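Local coordinates for uncharacterized protein (Eubacterium siraeum, PDB 4OBM), which is of unknown function but belongs to the LytR-CpsA-Psr family, whose members probably transfer glycopolymers from lipid carriers to the bacterial cell wall, at residues A[38-43]-A[167-172]; A[44-47]-A[52-55]; A[229-234]-A[250-255]. All blocks are in the same frame, centred on the assembly; numbering follows the deposited sequence.

Contact 1: A[38-43]-A[167-172]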
loop_
_atom_site.group_PDB
_atom_site.type_symbol
_atom_site.label_atom_id
_atom_site.label_comp_id
_atom_site.label_asym_id
_atom_site.label_seq_id
_atom_site.Cartn_x
_atom_site.Cartn_y
_atom_site.Cartn_z
ATOM N N PRO A 38 -0.190 -14.725 -1.713
ATOM C CA PRO A 38 0.615 -13.509 -1.484
ATOM C C PRO A 38 1.486 -13.579 -0.214
ATOM O O PRO A 38 1.075 -14.158 0.806
ATOM C CB PRO A 38 -0.439 -12.405 -1.363
ATOM C CG PRO A 38 -1.602 -12.913 -2.093
ATOM C CD PRO A 38 -1.626 -14.390 -1.834
ATOM N N ASP A 39 2.702 -13.009 -0.309
ATOM C CA ASP A 39 3.672 -12.911 0.789
ATOM C C ASP A 39 3.683 -11.525 1.419
ATOM O O ASP A 39 4.172 -11.379 2.537
ATOM C CB ASP A 39 5.097 -13.238 0.301
ATOM C CG ASP A 39 5.474 -14.691 0.436
ATOM O OD1 ASP A 39 5.389 -15.226 1.575
ATOM O OD2 ASP A 39 5.866 -15.298 -0.589
ATOM N N LYS A 40 3.223 -10.495 0.687
ATOM C CA LYS A 40 3.241 -9.114 1.202
ATOM C C LYS A 40 1.864 -8.521 1.199
ATOM O O LYS A 40 1.040 -8.860 0.349
ATOM C CB LYS A 40 4.237 -8.231 0.448
ATOM C CG LYS A 40 5.652 -8.569 0.879
ATOM C CD LYS A 40 6.703 -7.801 0.138
ATOM C CE LYS A 40 8.055 -8.461 0.303
ATOM N NZ LYS A 40 8.502 -8.524 1.725
ATOM N N TYR A 41 1.578 -7.726 2.228
ATOM C CA TYR A 41 0.251 -7.153 2.470
ATOM C C TYR A 41 0.402 -5.721 2.912
ATOM O O TYR A 41 1.224 -5.427 3.767
ATOM C CB TYR A 41 -0.516 -7.980 3.533
ATOM C CG TYR A 41 -0.723 -9.427 3.141
ATOM C CD1 TYR A 41 0.245 -10.390 3.412
ATOM C CD2 TYR A 41 -1.860 -9.824 2.444
ATOM C CE1 TYR A 41 0.099 -11.708 2.983
ATOM C CE2 TYR A 41 -2.032 -11.148 2.034
ATOM C CZ TYR A 41 -1.049 -12.087 2.310
ATOM O OH TYR A 41 -1.193 -13.381 1.891
HETATM N N MSE A 42 -0.314 -4.814 2.235
HETATM C CA MSE A 42 -0.258 -3.380 2.507
HETATM C C MSE A 42 -1.564 -2.735 2.123
HETATM O O MSE A 42 -2.068 -2.985 1.034
HETATM C CB MSE A 42 0.914 -2.725 1.731
HETATM C CG MSE A 42 1.085 -1.210 2.002
HETATM SE SE MSE A 42 2.530 -0.396 0.998
HETATM C CE MSE A 42 3.935 -1.067 2.023
ATOM N N THR A 43 -2.132 -1.934 3.028
ATOM C CA THR A 43 -3.316 -1.134 2.719
ATOM C C THR A 43 -2.836 0.266 2.308
ATOM O O THR A 43 -1.742 0.688 2.690
ATOM C CB THR A 43 -4.324 -1.079 3.869
ATOM O OG1 THR A 43 -3.682 -0.563 5.022
ATOM C CG2 THR A 43 -4.994 -2.447 4.165
ATOM N N LYS A 167 8.824 -1.793 7.081
ATOM C CA LYS A 167 9.366 -0.443 7.172
ATOM C C LYS A 167 10.004 -0.055 5.844
ATOM O O LYS A 167 9.764 1.042 5.359
ATOM C CB LYS A 167 10.376 -0.337 8.334
ATOM C CG LYS A 167 9.706 -0.321 9.690
ATOM C CD LYS A 167 10.645 -0.657 10.833
ATOM C CE LYS A 167 9.914 -0.581 12.158
ATOM N NZ LYS A 167 10.848 -0.648 13.317
ATOM N N LEU A 168 10.762 -0.981 5.232
ATOM C CA LEU A 168 11.418 -0.775 3.940
ATOM C C LEU A 168 10.365 -0.633 2.852
ATOM O O LEU A 168 10.409 0.328 2.084
ATOM C CB LEU A 168 12.385 -1.959 3.642
ATOM C CG LEU A 168 13.420 -1.839 2.508
ATOM C CD1 LEU A 168 12.859 -2.290 1.168
ATOM C CD2 LEU A 168 14.130 -0.470 2.496
ATOM N N ASN A 169 9.384 -1.564 2.816
ATOM C CA ASN A 169 8.317 -1.517 1.836
ATOM C C ASN A 169 7.496 -0.223 1.969
ATOM O O ASN A 169 7.267 0.447 0.953
ATOM C CB ASN A 169 7.445 -2.762 1.948
ATOM C CG ASN A 169 7.954 -3.935 1.138
ATOM O OD1 ASN A 169 7.269 -4.425 0.248
ATOM N ND2 ASN A 169 9.190 -4.377 1.371
ATOM N N ALA A 170 7.115 0.174 3.209
ATOM C CA ALA A 170 6.356 1.416 3.429
ATOM C C ALA A 170 7.074 2.646 2.831
ATOM O O ALA A 170 6.475 3.401 2.068
ATOM C CB ALA A 170 6.109 1.624 4.920
ATOM N N THR A 171 8.369 2.785 3.142
ATOM C CA THR A 171 9.268 3.866 2.774
ATOM C C THR A 171 9.521 3.896 1.267
ATOM O O THR A 171 9.392 4.951 0.663
ATOM C CB THR A 171 10.587 3.673 3.565
ATOM O OG1 THR A 171 10.297 3.735 4.960
ATOM C CG2 THR A 171 11.643 4.704 3.222
ATOM N N VAL A 172 9.935 2.763 0.680
ATOM C CA VAL A 172 10.232 2.647 -0.752
ATOM C C VAL A 172 8.952 2.940 -1.590
ATOM O O VAL A 172 9.029 3.677 -2.575
ATOM C CB VAL A 172 10.853 1.251 -1.050
ATOM C CG1 VAL A 172 10.886 0.942 -2.536
ATOM C CG2 VAL A 172 12.248 1.145 -0.454
#

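Contact 2: A[44-47]-A[52-55]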
loop_
_atom_site.group_PDB
_atom_site.type_symbol
_atom_site.label_atom_id
_atom_site.label_comp_id
_atom_site.label_asym_id
_atom_site.label_seq_id
_atom_site.Cartn_x
_atom_site.Cartn_y
_atom_site.Cartn_z
ATOM N N ILE A 44 -3.617 0.939 1.462
ATOM C CA ILE A 44 -3.372 2.304 1.023
ATOM C C ILE A 44 -4.678 3.022 1.240
ATOM O O ILE A 44 -5.696 2.626 0.673
ATOM C CB ILE A 44 -2.766 2.463 -0.401
ATOM C CG1 ILE A 44 -2.444 3.945 -0.712
ATOM C CG2 ILE A 44 -3.574 1.755 -1.511
ATOM C CD1 ILE A 44 -1.573 4.188 -1.922
ATOM N N THR A 45 -4.665 4.008 2.139
ATOM C CA THR A 45 -5.838 4.799 2.503
ATOM C C THR A 45 -5.643 6.241 2.077
ATOM O O THR A 45 -4.742 6.928 2.578
ATOM C CB THR A 45 -6.119 4.715 4.016
ATOM O OG1 THR A 45 -6.293 3.352 4.389
ATOM C CG2 THR A 45 -7.358 5.528 4.445
ATOM N N TYR A 46 -6.511 6.704 1.168
ATOM C CA TYR A 46 -6.521 8.087 0.714
ATOM C C TYR A 46 -7.408 8.914 1.638
ATOM O O TYR A 46 -8.601 8.615 1.789
ATOM C CB TYR A 46 -7.014 8.173 -0.741
ATOM C CG TYR A 46 -7.254 9.584 -1.247
ATOM C CD1 TYR A 46 -6.227 10.525 -1.270
ATOM C CD2 TYR A 46 -8.511 9.979 -1.702
ATOM C CE1 TYR A 46 -6.441 11.819 -1.737
ATOM C CE2 TYR A 46 -8.734 11.269 -2.181
ATOM C CZ TYR A 46 -7.691 12.179 -2.213
ATOM O OH TYR A 46 -7.914 13.454 -2.667
ATOM N N ILE A 47 -6.816 9.922 2.290
ATOM C CA ILE A 47 -7.559 10.856 3.150
ATOM C C ILE A 47 -7.609 12.181 2.381
ATOM O O ILE A 47 -6.623 12.916 2.371
ATOM C CB ILE A 47 -6.992 11.008 4.587
ATOM C CG1 ILE A 47 -6.483 9.668 5.186
ATOM C CG2 ILE A 47 -7.980 11.775 5.505
ATOM C CD1 ILE A 47 -7.489 8.760 5.892
ATOM N N THR A 52 -3.461 13.194 1.498
ATOM C CA THR A 52 -2.422 12.207 1.768
ATOM C C THR A 52 -2.929 10.786 1.504
ATOM O O THR A 52 -4.135 10.519 1.502
ATOM C CB THR A 52 -1.839 12.369 3.206
ATOM O OG1 THR A 52 -0.546 11.755 3.255
ATOM C CG2 THR A 52 -2.735 11.786 4.304
ATOM N N PHE A 53 -1.968 9.896 1.271
ATOM C CA PHE A 53 -2.143 8.467 1.086
ATOM C C PHE A 53 -1.406 7.797 2.248
ATOM O O PHE A 53 -0.217 8.046 2.415
ATOM C CB PHE A 53 -1.604 8.037 -0.292
ATOM C CG PHE A 53 -2.396 8.582 -1.456
ATOM C CD1 PHE A 53 -3.489 7.879 -1.969
ATOM C CD2 PHE A 53 -2.040 9.786 -2.061
ATOM C CE1 PHE A 53 -4.208 8.372 -3.068
ATOM C CE2 PHE A 53 -2.775 10.288 -3.148
ATOM C CZ PHE A 53 -3.847 9.571 -3.651
ATOM N N VAL A 54 -2.120 7.045 3.106
ATOM C CA VAL A 54 -1.535 6.386 4.288
ATOM C C VAL A 54 -1.306 4.912 3.967
ATOM O O VAL A 54 -2.250 4.197 3.611
ATOM C CB VAL A 54 -2.403 6.568 5.564
ATOM C CG1 VAL A 54 -1.734 5.944 6.793
ATOM C CG2 VAL A 54 -2.711 8.042 5.814
ATOM N N LEU A 55 -0.068 4.455 4.098
ATOM C CA LEU A 55 0.240 3.046 3.851
ATOM C C LEU A 55 0.371 2.311 5.163
ATOM O O LEU A 55 0.929 2.857 6.101
ATOM C CB LEU A 55 1.527 2.862 3.024
ATOM C CG LEU A 55 1.634 3.609 1.687
ATOM C CD1 LEU A 55 3.089 3.870 1.338
ATOM C CD2 LEU A 55 0.964 2.825 0.571
HETATM O O HOH W 1 -3.832 2.351 4.879
#

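Contact 3: A[229-234]-A[250-255]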
loop_
_atom_site.group_PDB
_atom_site.type_symbol
_atom_site.label_atom_id
_atom_site.label_comp_id
_atom_site.label_asym_id
_atom_site.label_seq_id
_atom_site.Cartn_x
_atom_site.Cartn_y
_atom_site.Cartn_z
ATOM N N ASP A 229 2.263 9.035 3.815
ATOM C CA ASP A 229 2.463 8.760 5.218
ATOM C C ASP A 229 2.334 7.264 5.411
ATOM O O ASP A 229 1.817 6.569 4.539
ATOM C CB ASP A 229 1.446 9.519 6.082
ATOM C CG ASP A 229 1.881 10.922 6.418
ATOM O OD1 ASP A 229 2.711 11.078 7.343
ATOM O OD2 ASP A 229 1.390 11.871 5.763
ATOM N N PHE A 230 2.828 6.759 6.534
ATOM C CA PHE A 230 2.707 5.353 6.852
ATOM C C PHE A 230 2.691 5.150 8.346
ATOM O O PHE A 230 3.279 5.928 9.095
ATOM C CB PHE A 230 3.807 4.491 6.179
ATOM C CG PHE A 230 5.221 4.649 6.679
ATOM C CD1 PHE A 230 5.650 3.983 7.821
ATOM C CD2 PHE A 230 6.152 5.382 5.956
ATOM C CE1 PHE A 230 6.971 4.106 8.272
ATOM C CE2 PHE A 230 7.471 5.511 6.404
ATOM C CZ PHE A 230 7.876 4.869 7.559
ATOM N N TYR A 231 2.002 4.091 8.760
ATOM C CA TYR A 231 1.937 3.574 10.117
ATOM C C TYR A 231 2.360 2.094 10.068
ATOM O O TYR A 231 1.945 1.366 9.158
ATOM C CB TYR A 231 0.540 3.748 10.746
ATOM C CG TYR A 231 0.496 3.144 12.129
ATOM C CD1 TYR A 231 1.141 3.761 13.196
ATOM C CD2 TYR A 231 -0.044 1.879 12.340
ATOM C CE1 TYR A 231 1.219 3.151 14.443
ATOM C CE2 TYR A 231 0.031 1.258 13.584
ATOM C CZ TYR A 231 0.657 1.904 14.636
ATOM O OH TYR A 231 0.722 1.326 15.874
ATOM N N ILE A 232 3.180 1.651 11.039
ATOM C CA ILE A 232 3.620 0.256 11.059
ATOM C C ILE A 232 2.941 -0.483 12.234
ATOM O O ILE A 232 3.326 -0.307 13.387
ATOM C CB ILE A 232 5.164 0.081 11.055
ATOM C CG1 ILE A 232 5.867 1.009 10.016
ATOM C CG2 ILE A 232 5.583 -1.408 10.915
ATOM C CD1 ILE A 232 6.046 0.461 8.568
ATOM N N PRO A 233 1.944 -1.342 11.929
ATOM C CA PRO A 233 1.305 -2.149 12.986
ATOM C C PRO A 233 2.330 -3.038 13.712
ATOM O O PRO A 233 3.095 -3.779 13.077
ATOM C CB PRO A 233 0.248 -2.965 12.221
ATOM C CG PRO A 233 0.080 -2.267 10.916
ATOM C CD PRO A 233 1.393 -1.663 10.596
ATOM N N TYR A 234 2.405 -2.905 15.042
ATOM C CA TYR A 234 3.415 -3.636 15.811
ATOM C C TYR A 234 2.810 -4.740 16.668
ATOM O O TYR A 234 1.620 -4.709 16.990
ATOM C CB TYR A 234 4.250 -2.672 16.679
ATOM C CG TYR A 234 3.460 -1.963 17.760
ATOM C CD1 TYR A 234 3.260 -2.552 19.006
ATOM C CD2 TYR A 234 2.926 -0.695 17.545
ATOM C CE1 TYR A 234 2.518 -1.911 20.000
ATOM C CE2 TYR A 234 2.211 -0.031 18.544
ATOM C CZ TYR A 234 2.004 -0.646 19.767
ATOM O OH TYR A 234 1.290 -0.002 20.743
ATOM N N ASN A 250 -5.154 1.193 18.015
ATOM C CA ASN A 250 -5.535 2.525 18.493
ATOM C C ASN A 250 -4.617 3.588 17.887
ATOM O O ASN A 250 -5.088 4.670 17.536
ATOM C CB ASN A 250 -5.515 2.588 20.021
ATOM C CG ASN A 250 -6.604 3.458 20.596
ATOM O OD1 ASN A 250 -6.623 4.681 20.417
ATOM N ND2 ASN A 250 -7.531 2.844 21.314
ATOM N N SER A 251 -3.309 3.268 17.736
ATOM C CA SER A 251 -2.348 4.179 17.112
ATOM C C SER A 251 -2.625 4.269 15.605
ATOM O O SER A 251 -2.527 5.357 15.025
ATOM C CB SER A 251 -0.915 3.747 17.400
ATOM O OG SER A 251 -0.597 4.017 18.755
ATOM N N ALA A 252 -3.055 3.138 14.998
ATOM C CA ALA A 252 -3.434 3.033 13.592
ATOM C C ALA A 252 -4.675 3.864 13.318
ATOM O O ALA A 252 -4.719 4.561 12.312
ATOM C CB ALA A 252 -3.679 1.580 13.217
ATOM N N LYS A 253 -5.656 3.841 14.244
ATOM C CA LYS A 253 -6.893 4.611 14.139
ATOM C C LYS A 253 -6.601 6.108 14.154
ATOM O O LYS A 253 -7.185 6.830 13.354
ATOM C CB LYS A 253 -7.876 4.235 15.251
ATOM C CG LYS A 253 -8.746 3.032 14.902
ATOM C CD LYS A 253 -9.486 2.513 16.119
ATOM C CE LYS A 253 -10.310 1.288 15.824
ATOM N NZ LYS A 253 -11.552 1.615 15.076
ATOM N N LYS A 254 -5.661 6.560 15.008
ATOM C CA LYS A 254 -5.242 7.970 15.111
ATOM C C LYS A 254 -4.573 8.429 13.795
ATOM O O LYS A 254 -4.921 9.492 13.281
ATOM C CB LYS A 254 -4.303 8.176 16.318
ATOM C CG LYS A 254 -4.223 9.622 16.809
ATOM C CD LYS A 254 -3.434 9.746 18.120
ATOM C CE LYS A 254 -2.002 10.199 17.929
ATOM N NZ LYS A 254 -1.135 9.128 17.365
ATOM N N ALA A 255 -3.672 7.597 13.228
ATOM C CA ALA A 255 -2.992 7.827 11.950
ATOM C C ALA A 255 -3.985 7.990 10.775
ATOM O O ALA A 255 -3.669 8.701 9.819
ATOM C CB ALA A 255 -2.041 6.678 11.655
HETATM O O HOH W 2 2.025 2.812 20.128
#

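Contact 1: A[38-43]-A[167-172]
Met42, a selenomethionine here, and Lys40 reach from strand 40-43 across to Asn169 and Ala170 on helix 167-172. Strand and helix axes stay 10.3 Å apart at their closest and diverge by 49°, a gap that side chains have to bridge, and 158 Å² is buried between the segments.

The apolar part belongs to Met42. With CG anti to the backbone N (chi1 -178°) and the next torsion also extended, the chain runs straight out from the sheet as far as SE and turns only at chi3, the rotation about CG-SE, which swings CE to one side. That bend sets CE over the peptide link joining the two helix residues: Met42 CE lies 3.6 Å from Ala170 N and 3.9 Å from Asn169 CB.

A contact of mixed character comes from Lys40. Its aliphatic stem crosses the Asn169 side chain at about a right angle, and the methylene Lys40 CD, not the amino group, makes the closest approach, 3.4 Å from Asn169 OD1. The amide is fixed from another quarter, since its ND2 donates to Leu152 O, while its OD1 has a weak hydrogen bond with a bound pentaethylene glycol, probably from the crystallisation liquor.

Within the helix, Lys167 O takes two donors from opposite faces of its carbonyl plane, Thr171 OG1 at 2.8 Å and Thr171 N at 3.1 Å.

At the entry to the strand is a classic beta bulge, in which Asp39 and Lys40 both face Leu30 of strand 24-30. Tyr41 projects to the other face of the sheet, onto Ile70 and Cys74 of helix 70-90, whereas Leu168 and Val172 bind helix 164-181 to Tyr151 of helix 145-152. The sheet thus lies between helices, with this contact joining one of its inner strands to helix 164-181.

Contact 2: A[44-47]-A[52-55]
Phe53 and Tyr46 form a non-hydrogen-bonded pair of an antiparallel hairpin, and their rings make an offset stack with centroids 4.8 Å apart and planes at 29°. Followed outward, Phe53 CB meets the end of Ile44, 4.2 Å from Ile44 CD1. CG stands anti to the carbonyl carbon (chi1 -67°), which swings the ring across toward strand 44-47. Next along the ring, Phe53 CD1 lies 3.7 Å from Tyr46 CB; further out, Phe53 CE1 comes to 3.5 Å from Tyr46 CD1. The tip, Phe53 CZ, keeps the same distance from that carbon, which sits over one face of the phenylalanine ring, displaced toward its rim. An alanine in place of Phe53 would remove the whole ring and would probably leave one side of Tyr46 uncovered and Ile44 CD1 short of a neighbour.

Ile44 and Leu55 share this face, lying side by side with Ile44 CD1 3.8 Å from Leu55 CD2. Tyr46 OH is held by Thr219 OG1 of helix 213-220.

Backbone evidence for the register is the hydrogen-bonded pairs Thr45 with Val54 and Ile47 with Thr52. The bond from Val54 N to Thr45 O is short, 2.7 Å, and almost straight at the hydrogen (173°). On the other face, a water donates to Val54 O and also bonds Thr45 OG1, which has a further partner in Ser25 OG.

The alternating hydrogen-bonded and non-hydrogen-bonded pairs are those of antiparallel strands, and the four-residue connection between the segments makes strands 40-47 and 52-58 a beta hairpin within the mixed sheet of the LytR-CpsA-Psr fold.

Contact 3: A[229-234]-A[250-255]
Where strand 228-230 runs out into an extended loop, the backbone passes helix 250-255 with Tyr231 CA 6.4 Å from Ala252 CA. This is the rim of a layered alpha/beta fold: the helix near the C-terminus packs against the segment that follows strand 228-230, one of the two outermost strands of the mixed sheet, and a single aromatic ring does most of the work.

Tyr231 CG is anti to the backbone N (chi1 177°), a torsion that lays the ring lengthwise against the helix. One ring face receives helix backbone, Ala252 N standing 3.8 Å above the plane and displaced toward the rim. The methyl Ala252 CB touches Tyr231 CE2 at 3.7 Å, and lower down Ala255 CB meets Tyr231 CB at 4.0 Å. At the far end, Tyr231 OH closes to 3.3 Å on Ser251 CB, but its hydrogen-bond partner is Ser248 OG, about one helical turn earlier. The small residues Ser251, Ala252 and Ala255 let the ring lie this close.

Phe230 leaves the backbone away from helix 250-255, and its side chain touches Ala170 and Thr171 of helix 164-181. Tyr234, which also touches Asn247 of helix 246-256, is linked to Ser251 by one water, 3.0 Å from Tyr234 OH and 3.2 Å from Ser251 OG.

The three contacts meet on one mixed sheet. Strand 40-47 serves contacts 1 and 2, whose centres are about 14 Å apart, and Leu55 is their junction: Leu55 CD2 lies 3.6 Å from Met42 SE, and Leu55 CD1 3.5 Å from Ala170 O. Contact 3 continues the sheet past contact 2 through Leu55 N to Asp229 O, 2.9 Å, a probable hydrogen bond. It returns to contact 1 where Ile232 CD1 lies 3.7 Å from Lys167 CA. A pentaethylene glycol, probably from crystallisation, comes within about 3 Å of the Asn169 side chain and about 5 Å of that of Ile44, consistent with the lipid-binding pocket of family relatives lying between sheet and helix.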